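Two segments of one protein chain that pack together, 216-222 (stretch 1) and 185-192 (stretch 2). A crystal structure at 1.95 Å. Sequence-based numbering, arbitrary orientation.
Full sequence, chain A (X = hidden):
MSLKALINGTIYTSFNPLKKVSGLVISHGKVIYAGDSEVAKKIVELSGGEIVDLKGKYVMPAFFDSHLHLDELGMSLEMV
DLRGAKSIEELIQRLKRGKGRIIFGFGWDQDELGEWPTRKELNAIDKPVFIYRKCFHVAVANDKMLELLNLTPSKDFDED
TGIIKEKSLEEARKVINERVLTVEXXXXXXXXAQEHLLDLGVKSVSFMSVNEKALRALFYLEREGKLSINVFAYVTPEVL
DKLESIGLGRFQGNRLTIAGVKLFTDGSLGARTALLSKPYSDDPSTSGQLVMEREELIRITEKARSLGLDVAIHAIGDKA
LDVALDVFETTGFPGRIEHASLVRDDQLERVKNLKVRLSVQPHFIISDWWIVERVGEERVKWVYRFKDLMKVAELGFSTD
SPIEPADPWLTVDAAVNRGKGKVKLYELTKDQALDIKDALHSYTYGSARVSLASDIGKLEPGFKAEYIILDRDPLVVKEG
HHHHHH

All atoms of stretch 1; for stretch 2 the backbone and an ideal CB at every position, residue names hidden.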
# COMPACT_ATOMS: atom_id res chain seq x y z
N ARG A 216 -8.26 -6.90 6.78
CA ARG A 216 -9.10 -7.01 5.57
C ARG A 216 -10.09 -5.84 5.45
O ARG A 216 -10.30 -5.30 4.37
CB ARG A 216 -9.89 -8.32 5.55
CG ARG A 216 -9.06 -9.56 5.32
CD ARG A 216 -10.01 -10.75 5.20
NE ARG A 216 -9.29 -11.99 4.96
CZ ARG A 216 -9.01 -12.46 3.75
NH1 ARG A 216 -8.34 -13.60 3.62
NH2 ARG A 216 -9.39 -11.79 2.66
N ALA A 217 -10.70 -5.48 6.58
CA ALA A 217 -11.63 -4.35 6.65
C ALA A 217 -10.93 -3.03 6.31
O ALA A 217 -11.46 -2.21 5.56
CB ALA A 217 -12.25 -4.28 8.05
N LEU A 218 -9.75 -2.83 6.88
CA LEU A 218 -8.97 -1.62 6.61
C LEU A 218 -8.60 -1.47 5.13
O LEU A 218 -8.75 -0.38 4.57
CB LEU A 218 -7.71 -1.55 7.49
CG LEU A 218 -7.89 -1.27 8.99
CD1 LEU A 218 -6.58 -1.50 9.73
CD2 LEU A 218 -8.44 0.15 9.24
N PHE A 219 -8.13 -2.57 4.53
CA PHE A 219 -7.84 -2.62 3.09
C PHE A 219 -9.08 -2.28 2.25
O PHE A 219 -9.00 -1.52 1.30
CB PHE A 219 -7.30 -4.00 2.67
CG PHE A 219 -5.84 -4.23 2.98
CD1 PHE A 219 -4.89 -3.23 2.76
CD2 PHE A 219 -5.41 -5.46 3.43
CE1 PHE A 219 -3.53 -3.45 3.03
CE2 PHE A 219 -4.05 -5.70 3.70
CZ PHE A 219 -3.11 -4.69 3.50
N TYR A 220 -10.23 -2.84 2.63
CA TYR A 220 -11.50 -2.54 1.96
C TYR A 220 -11.83 -1.04 2.03
O TYR A 220 -12.08 -0.41 1.00
CB TYR A 220 -12.63 -3.36 2.60
CG TYR A 220 -14.01 -2.97 2.10
CD1 TYR A 220 -14.48 -3.42 0.87
CD2 TYR A 220 -14.83 -2.12 2.85
CE1 TYR A 220 -15.74 -3.05 0.40
CE2 TYR A 220 -16.08 -1.73 2.40
CZ TYR A 220 -16.53 -2.21 1.17
OH TYR A 220 -17.77 -1.84 0.72
N LEU A 221 -11.80 -0.48 3.23
CA LEU A 221 -12.13 0.94 3.43
C LEU A 221 -11.19 1.87 2.69
O LEU A 221 -11.63 2.86 2.11
CB LEU A 221 -12.14 1.28 4.92
CG LEU A 221 -13.33 0.72 5.72
CD1 LEU A 221 -13.08 0.92 7.19
CD2 LEU A 221 -14.65 1.39 5.31
N GLU A 222 -9.89 1.56 2.71
CA GLU A 222 -8.88 2.30 1.94
C GLU A 222 -9.17 2.29 0.42
O GLU A 222 -9.15 3.36 -0.20
CB GLU A 222 -7.46 1.78 2.27
CG GLU A 222 -6.33 2.15 1.29
CD GLU A 222 -5.75 3.55 1.46
OE1 GLU A 222 -6.10 4.26 2.43
OE2 GLU A 222 -4.93 3.94 0.60
N UNK A 185 -18.63 -7.06 9.70
CA UNK A 185 -18.78 -6.55 11.08
C UNK A 185 -17.66 -5.58 11.43
O UNK A 185 -17.91 -4.51 11.99
CB UNK A 185 -18.79 -7.71 12.08
N UNK A 186 -16.43 -5.96 11.10
CA UNK A 186 -15.25 -5.11 11.32
C UNK A 186 -15.33 -3.81 10.54
O UNK A 186 -14.98 -2.76 11.07
CB UNK A 186 -13.98 -5.86 10.93
N UNK A 187 -15.80 -3.87 9.29
CA UNK A 187 -16.00 -2.65 8.48
C UNK A 187 -16.97 -1.71 9.21
O UNK A 187 -16.70 -0.53 9.36
CB UNK A 187 -16.53 -3.00 7.09
N UNK A 188 -18.09 -2.27 9.68
CA UNK A 188 -19.10 -1.53 10.42
C UNK A 188 -18.52 -0.90 11.71
O UNK A 188 -18.74 0.28 11.97
CB UNK A 188 -20.27 -2.46 10.76
N UNK A 189 -17.79 -1.70 12.49
CA UNK A 189 -17.19 -1.21 13.73
C UNK A 189 -16.16 -0.11 13.50
O UNK A 189 -16.14 0.90 14.22
CB UNK A 189 -16.53 -2.37 14.48
N UNK A 190 -15.31 -0.28 12.49
CA UNK A 190 -14.28 0.72 12.18
C UNK A 190 -14.91 2.02 11.68
O UNK A 190 -14.48 3.11 12.05
CB UNK A 190 -13.30 0.18 11.13
N UNK A 191 -15.94 1.90 10.84
CA UNK A 191 -16.67 3.10 10.38
C UNK A 191 -17.29 3.85 11.57
O UNK A 191 -17.19 5.08 11.64
CB UNK A 191 -17.76 2.71 9.38
N UNK A 192 -17.88 3.14 12.49
CA UNK A 192 -18.43 3.77 13.65
C UNK A 192 -17.38 4.45 14.50
O UNK A 192 -17.54 5.56 14.90
CB UNK A 192 -19.19 2.74 14.48

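Both stretches are helical throughout, and their axes cross at -66° with a closest approach of 8.8 Å. The backbones come nearest where the CA of Ala 217 lies 5.0 Å from the CA of position 187. What stretch 1 offers here is almost entirely hydrocarbon: the methyl of Ala 217, the CD2 methyl of Leu 218, both methyls of Leu 221, and the ring of Tyr 220.

At position 185 the ideal CB has nothing of stretch 1 within 5.5 Å, so this contact sets no preference beyond helical backbone angles. The residue is Asp 185, whose carboxylate is hydrogen-bonded elsewhere in the structure.

Position 186 points its CA-to-CB bond toward stretch 1, and its ideal CB is already 3.7 Å from the CB of Ala 217. A small residue would fit, as would a long one able to turn its end out of the crossing. The deposited residue is Tyr 186, which takes the second course. Its CB packs 3.8 Å from the CB of Ala 217, while chi1 in the m well leads the ring away from the other helix.

Position 187 directs its CB sideways, but three groups of stretch 1 lie within reach of it: the ideal CB is 4.6 Å from the CB of Ala 217, 4.7 Å from CD2 of Tyr 220 and 5.1 Å from CG of Leu 221. These gaps favour a compact apolar side chain, with valine, isoleucine, leucine and perhaps alanine all plausible. Val 187 is found. Its CG2 lies 3.7 Å from the CB of Ala 217 and its CG1 3.9 Å from CD2 of Leu 221; both methyls lie near CD2 of Tyr 220, CG2 at 3.8 Å, oblique to the ring, and CG1 at 4.0 Å. It gives up 70 Å² to the contact, the largest share of any residue in either stretch.

Positions 188 and 189 receive no guidance from stretch 1. The first points away and the second is out of reach, so any helix-compatible side chain, polar, charged or aromatic, would be accepted; they are Tyr 188 and Tyr 189.

One turn beyond 186, position 190 again points toward stretch 1. Its ideal CB stands 4.0 Å from CD1 of Leu 221 and 5.2 Å from CD2 of Leu 218, with no polar side-chain group nearby, so a branched aliphatic residue such as isoleucine, leucine or valine would suit. In Ile 190, CG2 meets CD1 of Leu 221 at 3.7 Å and CD1 meets the CB of Ala 217 at 3.8 Å; both methyls lie 4.2 Å from CD2 of Leu 218.

Position 191 points sideways, its ideal CB 5.3 Å from CD2 of Leu 221. Stretch 1 asks only for aliphatic carbons near that methyl and leaves the tip undecided, so leucine, methionine, lysine or arginine would do. Lys 191 places its CG 3.8 Å from CD2 of Leu 221.

Position 192 is out of reach and would equally accept any helix-compatible side chain; it is Arg 192. No hydrogen bond joins the stretches; the 328 Å² buried between them rests on side-chain packing.

Stretch 2 (185-192) DYVYYIKR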
# COMPACT_ATOMS: atom_id res chain seq x y z
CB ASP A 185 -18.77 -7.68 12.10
CG ASP A 185 -20.01 -8.55 12.02
OD1 ASP A 185 -21.08 -8.07 11.60
OD2 ASP A 185 -19.89 -9.73 12.37
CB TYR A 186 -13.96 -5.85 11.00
CG TYR A 186 -13.44 -6.76 12.09
CD1 TYR A 186 -13.83 -8.10 12.15
CD2 TYR A 186 -12.56 -6.28 13.06
CE1 TYR A 186 -13.34 -8.95 13.15
CE2 TYR A 186 -12.07 -7.11 14.07
CZ TYR A 186 -12.47 -8.44 14.10
OH TYR A 186 -11.98 -9.26 15.07
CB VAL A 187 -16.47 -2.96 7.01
CG1 VAL A 187 -16.89 -1.70 6.27
CG2 VAL A 187 -15.38 -3.68 6.23
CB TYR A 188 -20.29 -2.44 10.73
CG TYR A 188 -21.36 -1.83 11.61
CD1 TYR A 188 -22.37 -1.04 11.07
CD2 TYR A 188 -21.37 -2.06 12.99
CE1 TYR A 188 -23.35 -0.48 11.88
CE2 TYR A 188 -22.34 -1.50 13.80
CZ TYR A 188 -23.33 -0.71 13.24
OH TYR A 188 -24.30 -0.17 14.05
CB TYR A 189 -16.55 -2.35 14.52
CG TYR A 189 -17.54 -3.33 15.12
CD1 TYR A 189 -18.76 -2.89 15.66
CD2 TYR A 189 -17.25 -4.69 15.17
CE1 TYR A 189 -19.66 -3.80 16.22
CE2 TYR A 189 -18.15 -5.60 15.72
CZ TYR A 189 -19.35 -5.14 16.24
OH TYR A 189 -20.24 -6.04 16.78
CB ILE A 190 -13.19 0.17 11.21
CG1 ILE A 190 -12.38 -0.93 11.89
CG2 ILE A 190 -12.23 1.29 10.76
CD1 ILE A 190 -11.66 -1.87 10.92
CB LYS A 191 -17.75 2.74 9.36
CG LYS A 191 -17.20 2.44 7.97
CD LYS A 191 -18.31 2.25 6.93
CE LYS A 191 -18.70 3.57 6.29
NZ LYS A 191 -19.60 3.36 5.13
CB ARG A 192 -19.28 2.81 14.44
CG ARG A 192 -19.82 3.36 15.71
CD ARG A 192 -21.31 3.69 15.68
NE ARG A 192 -21.69 4.58 16.77
CZ ARG A 192 -21.21 5.81 16.93
NH1 ARG A 192 -20.34 6.29 16.04
NH2 ARG A 192 -21.59 6.56 17.96
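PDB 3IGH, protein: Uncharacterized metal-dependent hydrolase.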